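Local coordinates for CCHC-type domain-containing protein (Trypanosoma brucei brucei, PDB 7C45) that trims guide RNA as an RNase D-type ribonuclease, probably a 3'-5' exonuclease, with two zinc knuckles that help to bind the RNA, at residues 125-128 against 129-133; 270-273 against 274-277. All coordinates share one frame; numbering follows the deposited sequence.

Interaction 1: residues 125-128 against 129-133; sequences QVFF and TAIQW. With nucleotides of chain B.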
ATOM      1  N   GLN A 125      -0.213   1.057   4.422  1.00 14.02           N
ATOM      2  CA  GLN A 125       0.848   0.359   5.145  1.00 13.99           C
ATOM      3  C   GLN A 125       1.118   1.040   6.471  1.00 14.04           C
ATOM      4  O   GLN A 125       1.221   0.379   7.514  1.00 14.09           O
ATOM      5  CB  GLN A 125       2.133   0.316   4.319  1.00 13.91           C
ATOM      6  CG  GLN A 125       3.216  -0.558   4.931  1.00 13.94           C
ATOM      7  CD  GLN A 125       4.553  -0.417   4.220  1.00 13.94           C
ATOM      8  OE1 GLN A 125       5.088   0.674   4.111  1.00 13.92           O
ATOM      9  NE2 GLN A 125       5.074  -1.526   3.704  1.00 14.01           N
ATOM     10  N   VAL A 126       1.227   2.373   6.445  1.00 14.06           N
ATOM     11  CA  VAL A 126       1.389   3.156   7.670  1.00 14.19           C
ATOM     12  C   VAL A 126       0.203   2.930   8.614  1.00 14.34           C
ATOM     13  O   VAL A 126       0.386   2.784   9.831  1.00 14.44           O
ATOM     14  CB  VAL A 126       1.582   4.645   7.337  1.00 14.26           C
ATOM     15  CG1 VAL A 126       1.628   5.483   8.588  1.00 14.48           C
ATOM     16  CG2 VAL A 126       2.886   4.839   6.553  1.00 14.73           C
ATOM     17  N   PHE A 127      -1.022   2.913   8.066  1.00 14.39           N
ATOM     18  CA  PHE A 127      -2.213   2.612   8.871  1.00 14.58           C
ATOM     19  C   PHE A 127      -2.027   1.302   9.631  1.00 14.56           C
ATOM     20  O   PHE A 127      -2.217   1.237  10.855  1.00 14.71           O
ATOM     21  CB  PHE A 127      -3.457   2.550   7.973  1.00 14.67           C
ATOM     22  CG  PHE A 127      -4.749   3.001   8.652  1.00 14.98           C
ATOM     23  CD1 PHE A 127      -5.051   2.600   9.931  1.00 15.14           C
ATOM     24  CD2 PHE A 127      -5.625   3.844   7.997  1.00 15.15           C
ATOM     25  CE1 PHE A 127      -6.244   3.004  10.559  1.00 15.50           C
ATOM     26  CE2 PHE A 127      -6.810   4.284   8.609  1.00 16.50           C
ATOM     27  CZ  PHE A 127      -7.110   3.858   9.898  1.00 15.70           C
ATOM     28  N   PHE A 128      -1.618   0.253   8.924  1.00 14.41           N
ATOM     29  CA  PHE A 128      -1.439  -1.039   9.580  1.00 14.43           C
ATOM     30  C   PHE A 128      -0.339  -0.971  10.626  1.00 14.42           C
ATOM     31  O   PHE A 128      -0.493  -1.502  11.731  1.00 14.52           O
ATOM     32  CB  PHE A 128      -1.134  -2.127   8.556  1.00 19.70           C
ATOM     33  CG  PHE A 128      -1.121  -3.523   9.141  1.00 16.30           C
ATOM     34  CD1 PHE A 128      -2.311  -4.193   9.378  1.00 18.74           C
ATOM     35  CD2 PHE A 128       0.067  -4.146   9.459  1.00 14.38           C
ATOM     36  CE1 PHE A 128      -2.306  -5.467   9.915  1.00 19.81           C
ATOM     37  CE2 PHE A 128       0.078  -5.427   9.989  1.00 14.49           C
ATOM     38  CZ  PHE A 128      -1.102  -6.087  10.210  1.00 15.80           C
ATOM     39  N   THR A 129       0.779  -0.308  10.309  1.00 14.32           N
ATOM     40  CA  THR A 129       1.826  -0.148  11.315  1.00 14.38           C
ATOM     41  C   THR A 129       1.319   0.619  12.531  1.00 14.56           C
ATOM     42  O   THR A 129       1.618   0.245  13.666  1.00 14.67           O
ATOM     43  CB  THR A 129       3.049   0.538  10.703  1.00 14.31           C
ATOM     44  OG1 THR A 129       3.579  -0.321   9.700  1.00 14.24           O
ATOM     45  CG2 THR A 129       4.115   0.776  11.770  1.00 14.45           C
ATOM     46  N   ALA A 130       0.521   1.678  12.318  1.00 14.65           N
ATOM     47  CA  ALA A 130       0.045   2.490  13.436  1.00 16.14           C
ATOM     48  C   ALA A 130      -0.809   1.664  14.382  1.00 15.04           C
ATOM     49  O   ALA A 130      -0.774   1.867  15.603  1.00 15.25           O
ATOM     50  CB  ALA A 130      -0.753   3.690  12.915  1.00 15.03           C
ATOM     51  N   ILE A 131      -1.560   0.721  13.829  1.00 14.96           N
ATOM     52  CA  ILE A 131      -2.346  -0.198  14.650  1.00 15.10           C
ATOM     53  C   ILE A 131      -1.419  -1.060  15.493  1.00 17.18           C
ATOM     54  O   ILE A 131      -1.603  -1.197  16.709  1.00 15.25           O
ATOM     55  CB  ILE A 131      -3.263  -1.049  13.756  1.00 15.07           C
ATOM     56  CG1 ILE A 131      -4.353  -0.159  13.138  1.00 15.21           C
ATOM     57  CG2 ILE A 131      -3.877  -2.235  14.531  1.00 15.21           C
ATOM     58  CD1 ILE A 131      -5.176  -0.839  12.061  1.00 18.49           C
ATOM     59  N   GLN A 132      -0.396  -1.645  14.862  1.00 14.86           N
ATOM     60  CA  GLN A 132       0.569  -2.437  15.627  1.00 14.86           C
ATOM     61  C   GLN A 132       1.294  -1.601  16.662  1.00 17.69           C
ATOM     62  O   GLN A 132       1.653  -2.115  17.725  1.00 16.68           O
ATOM     63  CB  GLN A 132       1.605  -3.090  14.711  1.00 16.11           C
ATOM     64  CG  GLN A 132       0.979  -3.799  13.560  1.00 14.61           C
ATOM     65  CD  GLN A 132      -0.169  -4.669  13.981  1.00 18.09           C
ATOM     66  OE1 GLN A 132      -0.058  -5.487  14.906  1.00 21.28           O
ATOM     67  NE2 GLN A 132      -1.283  -4.496  13.324  1.00 19.15           N
ATOM     68  N   TRP A 133       1.557  -0.337  16.354  1.00 15.02           N
ATOM     69  CA  TRP A 133       2.192   0.547  17.316  1.00 15.22           C
ATOM     70  C   TRP A 133       1.291   0.779  18.522  1.00 15.49           C
ATOM     71  O   TRP A 133       1.735   0.656  19.668  1.00 15.68           O
ATOM     72  CB  TRP A 133       2.542   1.880  16.650  1.00 15.24           C
ATOM     73  CG  TRP A 133       3.045   2.892  17.616  1.00 15.54           C
ATOM     74  CD1 TRP A 133       2.366   3.958  18.145  1.00 15.81           C
ATOM     75  CD2 TRP A 133       4.329   2.893  18.220  1.00 15.66           C
ATOM     76  NE1 TRP A 133       3.177   4.641  19.020  1.00 16.11           N
ATOM     77  CE2 TRP A 133       4.380   4.007  19.085  1.00 16.02           C
ATOM     78  CE3 TRP A 133       5.442   2.076  18.098  1.00 15.56           C
ATOM     79  CZ2 TRP A 133       5.514   4.306  19.828  1.00 16.27           C
ATOM     80  CZ3 TRP A 133       6.557   2.381  18.826  1.00 15.81           C
ATOM     81  CH2 TRP A 133       6.584   3.476  19.693  1.00 18.55           C
TER
ATOM     82  P     U B   8      10.022  -6.707   3.568  1.00 24.78           P
ATOM     83  OP1   U B   8      11.498  -6.709   3.484  1.00 41.08           O
ATOM     84  OP2   U B   8       9.391  -7.275   4.786  1.00 22.02           O
ATOM     85  O5'   U B   8       9.569  -5.217   3.294  1.00 24.26           O
ATOM     86  C5'   U B   8       8.410  -4.681   3.898  1.00 17.80           C
ATOM     87  C4'   U B   8       8.163  -3.286   3.406  1.00 14.41           C
ATOM     88  O4'   U B   8       9.298  -2.450   3.729  1.00 14.48           O
ATOM     89  C3'   U B   8       7.992  -3.114   1.908  1.00 16.00           C
ATOM     90  O3'   U B   8       6.680  -3.431   1.491  1.00 17.03           O
ATOM     91  C2'   U B   8       8.355  -1.652   1.704  1.00 19.22           C
ATOM     92  O2'   U B   8       7.281  -0.804   2.104  1.00 14.11           O
ATOM     93  C1'   U B   8       9.482  -1.486   2.724  1.00 14.42           C
ATOM     94  N1    U B   8      10.830  -1.714   2.148  1.00 14.66           N
ATOM     95  C2    U B   8      11.410  -0.676   1.468  1.00 16.46           C
ATOM     96  O2    U B   8      10.834   0.377   1.286  1.00 19.90           O
ATOM     97  N3    U B   8      12.675  -0.942   0.984  1.00 16.26           N
ATOM     98  C4    U B   8      13.369  -2.126   1.172  1.00 26.27           C
ATOM     99  O4    U B   8      14.505  -2.255   0.705  1.00 32.60           O
ATOM    100  C5    U B   8      12.693  -3.139   1.920  1.00 25.53           C
ATOM    101  C6    U B   8      11.466  -2.898   2.381  1.00 22.00           C
TER

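Interaction 2: residues 270-273 against 274-277; sequences ECFK and KQNG. With ZN (zinc ion), chain C; nucleotides of chain B.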
ATOM      1  N   GLU A 270      -2.138 -12.818  22.663  1.00 18.31           N
ATOM      2  CA  GLU A 270      -1.023 -13.581  22.133  1.00 21.92           C
ATOM      3  C   GLU A 270       0.011 -13.956  23.187  1.00 16.34           C
ATOM      4  O   GLU A 270       1.049 -14.511  22.829  1.00 19.15           O
ATOM      5  CB  GLU A 270      -0.318 -12.778  21.026  1.00 22.45           C
ATOM      6  CG  GLU A 270      -1.227 -11.966  20.107  1.00 32.75           C
ATOM      7  CD  GLU A 270      -0.506 -10.803  19.436  1.00 50.98           C
ATOM      8  OE1 GLU A 270      -0.873 -10.455  18.293  1.00 65.36           O
ATOM      9  OE2 GLU A 270       0.426 -10.229  20.038  1.00 46.48           O
ATOM     10  N   CYS A 271      -0.231 -13.662  24.464  1.00 16.47           N
ATOM     11  CA  CYS A 271       0.815 -13.725  25.485  1.00 16.56           C
ATOM     12  C   CYS A 271       1.185 -15.158  25.832  1.00 16.75           C
ATOM     13  O   CYS A 271       0.339 -15.921  26.305  1.00 16.94           O
ATOM     14  CB  CYS A 271       0.343 -12.988  26.739  1.00 16.70           C
ATOM     15  SG  CYS A 271       1.564 -12.956  28.039  1.00 16.86           S
ATOM     16  N   PHE A 272       2.461 -15.508  25.638  1.00 16.75           N
ATOM     17  CA  PHE A 272       2.952 -16.825  26.024  1.00 16.99           C
ATOM     18  C   PHE A 272       2.839 -17.038  27.525  1.00 17.20           C
ATOM     19  O   PHE A 272       2.625 -18.159  27.978  1.00 19.79           O
ATOM     20  CB  PHE A 272       4.413 -17.012  25.594  1.00 19.31           C
ATOM     21  CG  PHE A 272       4.635 -16.949  24.107  1.00 17.09           C
ATOM     22  CD1 PHE A 272       3.677 -17.408  23.225  1.00 19.41           C
ATOM     23  CD2 PHE A 272       5.822 -16.427  23.600  1.00 18.62           C
ATOM     24  CE1 PHE A 272       3.896 -17.338  21.843  1.00 16.73           C
ATOM     25  CE2 PHE A 272       6.051 -16.366  22.235  1.00 16.87           C
ATOM     26  CZ  PHE A 272       5.077 -16.826  21.354  1.00 16.66           C
ATOM     27  N   LYS A 273       3.012 -15.982  28.317  1.00 17.17           N
ATOM     28  CA  LYS A 273       2.956 -16.165  29.765  1.00 17.41           C
ATOM     29  C   LYS A 273       1.535 -16.448  30.226  1.00 17.52           C
ATOM     30  O   LYS A 273       1.315 -17.357  31.025  1.00 17.76           O
ATOM     31  CB  LYS A 273       3.550 -14.945  30.467  1.00 17.43           C
ATOM     32  CG  LYS A 273       5.035 -14.738  30.124  1.00 19.36           C
ATOM     33  CD  LYS A 273       5.679 -13.790  31.100  1.00 24.49           C
ATOM     34  CE  LYS A 273       7.204 -13.715  30.943  1.00 26.75           C
ATOM     35  NZ  LYS A 273       7.711 -12.424  31.516  1.00 23.01           N
ATOM     36  N   LYS A 274       0.550 -15.722  29.692  1.00 17.39           N
ATOM     37  CA  LYS A 274      -0.834 -15.983  30.079  1.00 17.56           C
ATOM     38  C   LYS A 274      -1.271 -17.362  29.616  1.00 19.58           C
ATOM     39  O   LYS A 274      -2.031 -18.049  30.310  1.00 19.61           O
ATOM     40  CB  LYS A 274      -1.750 -14.896  29.524  1.00 20.14           C
ATOM     41  CG  LYS A 274      -3.236 -15.128  29.759  1.00 17.67           C
ATOM     42  CD  LYS A 274      -4.069 -14.052  29.110  1.00 17.68           C
ATOM     43  CE  LYS A 274      -5.516 -14.085  29.619  1.00 18.50           C
ATOM     44  NZ  LYS A 274      -6.292 -13.060  28.916  1.00 23.95           N
ATOM     45  N   GLN A 275      -0.785 -17.789  28.450  1.00 17.54           N
ATOM     46  CA  GLN A 275      -1.119 -19.108  27.931  1.00 18.41           C
ATOM     47  C   GLN A 275      -0.371 -20.193  28.679  1.00 22.45           C
ATOM     48  O   GLN A 275      -0.840 -21.329  28.733  1.00 23.25           O
ATOM     49  CB  GLN A 275      -0.804 -19.183  26.434  1.00 21.80           C
ATOM     50  CG  GLN A 275      -1.590 -18.186  25.609  1.00 21.84           C
ATOM     51  CD  GLN A 275      -1.003 -17.922  24.227  1.00 20.64           C
ATOM     52  OE1 GLN A 275      -0.059 -18.585  23.779  1.00 24.05           O
ATOM     53  NE2 GLN A 275      -1.562 -16.932  23.546  1.00 22.06           N
ATOM     54  N   ASN A 276       0.803 -19.868  29.223  1.00 27.38           N
ATOM     55  CA  ASN A 276       1.457 -20.692  30.230  1.00 33.93           C
ATOM     56  C   ASN A 276       1.598 -22.137  29.764  1.00 36.07           C
ATOM     57  O   ASN A 276       1.337 -23.077  30.512  1.00 40.44           O
ATOM     58  CB  ASN A 276       0.683 -20.619  31.549  1.00 43.35           C
ATOM     59  CG  ASN A 276       1.587 -20.643  32.762  1.00 55.82           C
ATOM     60  OD1 ASN A 276       2.647 -21.261  32.751  1.00 58.81           O
ATOM     61  ND2 ASN A 276       1.168 -19.963  33.824  1.00 63.84           N
ATOM     62  N   GLY A 277       1.982 -22.316  28.504  1.00 36.63           N
ATOM     63  CA  GLY A 277       2.135 -23.653  27.958  1.00 43.52           C
ATOM     64  C   GLY A 277       0.853 -24.401  27.643  1.00 51.43           C
ATOM     65  O   GLY A 277       0.909 -25.601  27.359  1.00 51.67           O
TER
HETATM   66 ZN    ZN C 401       2.399 -10.811  27.605  1.00 16.67          ZN
ATOM     67  P     U B   4      10.490 -15.226  16.619  1.00 41.15           P
ATOM     68  OP1   U B   4      11.114 -15.087  15.276  1.00 35.96           O
ATOM     69  OP2   U B   4      11.325 -15.720  17.743  1.00 45.00           O
ATOM     70  O5'   U B   4       9.786 -13.862  17.067  1.00 38.15           O
ATOM     71  C5'   U B   4       8.915 -13.793  18.202  1.00 24.32           C
ATOM     72  C4'   U B   4       7.459 -13.946  17.817  1.00 17.75           C
ATOM     73  O4'   U B   4       6.667 -14.304  18.985  1.00 18.94           O
ATOM     74  C3'   U B   4       6.775 -12.727  17.206  1.00 16.52           C
ATOM     75  O3'   U B   4       5.826 -13.228  16.261  1.00 22.77           O
ATOM     76  C2'   U B   4       6.009 -12.151  18.407  1.00 20.52           C
ATOM     77  O2'   U B   4       4.898 -11.349  18.062  1.00 25.48           O
ATOM     78  C1'   U B   4       5.560 -13.432  19.087  1.00 18.39           C
ATOM     79  N1    U B   4       5.184 -13.364  20.509  1.00 18.84           N
ATOM     80  C2    U B   4       3.892 -13.731  20.874  1.00 16.04           C
ATOM     81  O2    U B   4       3.029 -14.008  20.076  1.00 16.00           O
ATOM     82  N3    U B   4       3.622 -13.715  22.225  1.00 18.26           N
ATOM     83  C4    U B   4       4.520 -13.398  23.214  1.00 16.25           C
ATOM     84  O4    U B   4       4.157 -13.450  24.393  1.00 16.38           O
ATOM     85  C5    U B   4       5.835 -13.061  22.761  1.00 18.71           C
ATOM     86  C6    U B   4       6.125 -13.065  21.470  1.00 16.13           C
ATOM     87  P     U B   3       9.247 -22.080  16.461  1.00 22.47           P
ATOM     88  OP1   U B   3      10.580 -22.377  15.891  1.00 25.77           O
ATOM     89  OP2   U B   3       8.811 -22.574  17.782  1.00 19.50           O
ATOM     90  O5'   U B   3       9.090 -20.505  16.477  1.00 17.95           O
ATOM     91  C5'   U B   3       9.326 -19.761  15.294  1.00 20.24           C
ATOM     92  C4'   U B   3       8.804 -18.358  15.420  1.00 23.95           C
ATOM     93  O4'   U B   3       7.357 -18.408  15.556  1.00 17.10           O
ATOM     94  C3'   U B   3       9.310 -17.580  16.635  1.00 22.61           C
ATOM     95  O3'   U B   3       9.260 -16.200  16.325  1.00 31.93           O
ATOM     96  C2'   U B   3       8.221 -17.847  17.650  1.00 19.81           C
ATOM     97  O2'   U B   3       8.154 -16.918  18.703  1.00 21.18           O
ATOM     98  C1'   U B   3       6.987 -17.772  16.758  1.00 19.77           C
ATOM     99  N1    U B   3       5.797 -18.404  17.354  1.00 16.93           N
ATOM    100  C2    U B   3       4.724 -17.574  17.621  1.00 16.65           C
ATOM    101  O2    U B   3       4.682 -16.389  17.334  1.00 17.21           O
ATOM    102  N3    U B   3       3.653 -18.194  18.211  1.00 17.57           N
ATOM    103  C4    U B   3       3.563 -19.519  18.578  1.00 18.33           C
ATOM    104  O4    U B   3       2.523 -19.894  19.097  1.00 21.89           O
ATOM    105  C5    U B   3       4.718 -20.308  18.289  1.00 19.15           C
ATOM    106  C6    U B   3       5.775 -19.729  17.705  1.00 17.30           C
TER
HETATM  107  O   HOH W   1       0.173 -16.602  21.094  1.00 30.63           O

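Interaction 1: residues 125-128 against 129-133
Phe-128 and Gln-132 meet one turn apart on helix 124-136: NE2 of Gln-132 leads over one face of the phenyl ring, 3.5 Å from CZ and displaced toward the rim, while the rest of the amide tips away from the ring. Ring and amide planes are 28° apart. Gln-132 gets there by folding back, with chi2 bent to -47°, and the same NE2 makes a weak, long bond of 3.5 Å to Phe-128 O. A glutamine suits this partly exposed place, since its NE2 can meet the ring while OE1 bonds to Arg-136. The second side-chain contact is apolar, CD1 of Ile-131 lying 4.0 Å from CD1 of Phe-127.

Regular i to i+4 helical bonds join the backbones. Ala-130 N to Val-126 O is short at 2.7 Å, and Gln-132 N reaches Phe-128 O at 3.1 Å, so that carbonyl receives a main-chain donor and the weaker side-chain one. Thr-129 turns its OG1 to Arg-140 O, which satisfies a buried hydroxyl.

RNA is held at the other end. The chain of Gln-125 is extended, and its NE2 donates to O2' of U8 of chain B at 2.8 Å, fairly straight at 159°, and weakly to O3'. Bonding to the 2'-hydroxyl is a way to recognise ribose. Arg-141, at OE1, and Ser-142 O, at NE2, fix the amide's rotation.

The helix follows strand 121-123, at the border of the exonuclease sheet. Phe-128 packs on helix 144-152, Phe-127 and Val-126 on helix 212-226, and Trp-133 on helix 245-251.

Interaction 2: residues 270-273 against 274-277
From Glu-270 to Gly-277 the chain runs through one short helical turn, 272-275, between loops, and the end-to-end directions of 270-273 and 274-277 differ by 78°. Cys-271 is the N-cap: its SG accepts from Lys-274 N at 3.4 Å, with an N-H...S angle of 162°, while its carbonyl takes Gln-275 N. Asn-276 N closes on Phe-272 O at 2.8 Å before Asn-276 leaves the helix with positive phi, a conformation asparagine tolerates well.

Cysteine is needed here as a zinc ligand, and its sulfur can accept the capping N-H as well. SG, anti to its own backbone N, binds the zinc ion at 2.3 Å, and Cys-258, Cys-261 and His-266 complete this CCHC knuckle.

Phe-272 and the base of U4 of chain B form an offset (parallel-displaced) stack, N3 of the uracil lying 3.4 Å above the plane over the ring centre. At the ring's edge, in its plane, come Gln-275 OE1 and C2 of U3 of chain B. The amide of Gln-275 stands steeply to that ring, 72° between planes. Its long side chain lies along the Cys-271 carbonyl, and NE2 donates to a water that in turn donates to Glu-270 O, thus bridging the two segments. Lys-274 makes a salt bridge with Glu-268.

The stacked base is also read by the backbone: its N3 donates to Glu-270 O at 2.8 Å, and its O4 accepts from Phe-272 N, both bonds nearly straight. This pair complements uracil, but CMP and GMP also bind at these residues, so strict specificity does not follow. A thiolate on zinc gains an N-H...S bond that probably eases its negative charge, and metal and cap together probably help to hold the base-reading backbone in shape.

Both contacts are local and helical, and each meets a different part of the same RNA strand. Interaction 1 is buried in the exonuclease domain, a longer helix clamped by its neighbours; interaction 2 is a surface contact on a zinc knuckle, where one helical turn begins at a zinc-binding, capping cysteine. Their centres are 24 Å apart, though their nearest atoms come within about 6 Å without touching. The chemistry follows the place. In 125-133 a side-chain amide grips a ribose and the aromatic rings pack against protein, whereas in 270-277 main-chain atoms read a base and the aromatic ring stacks on it. No secondary-structure element is shared.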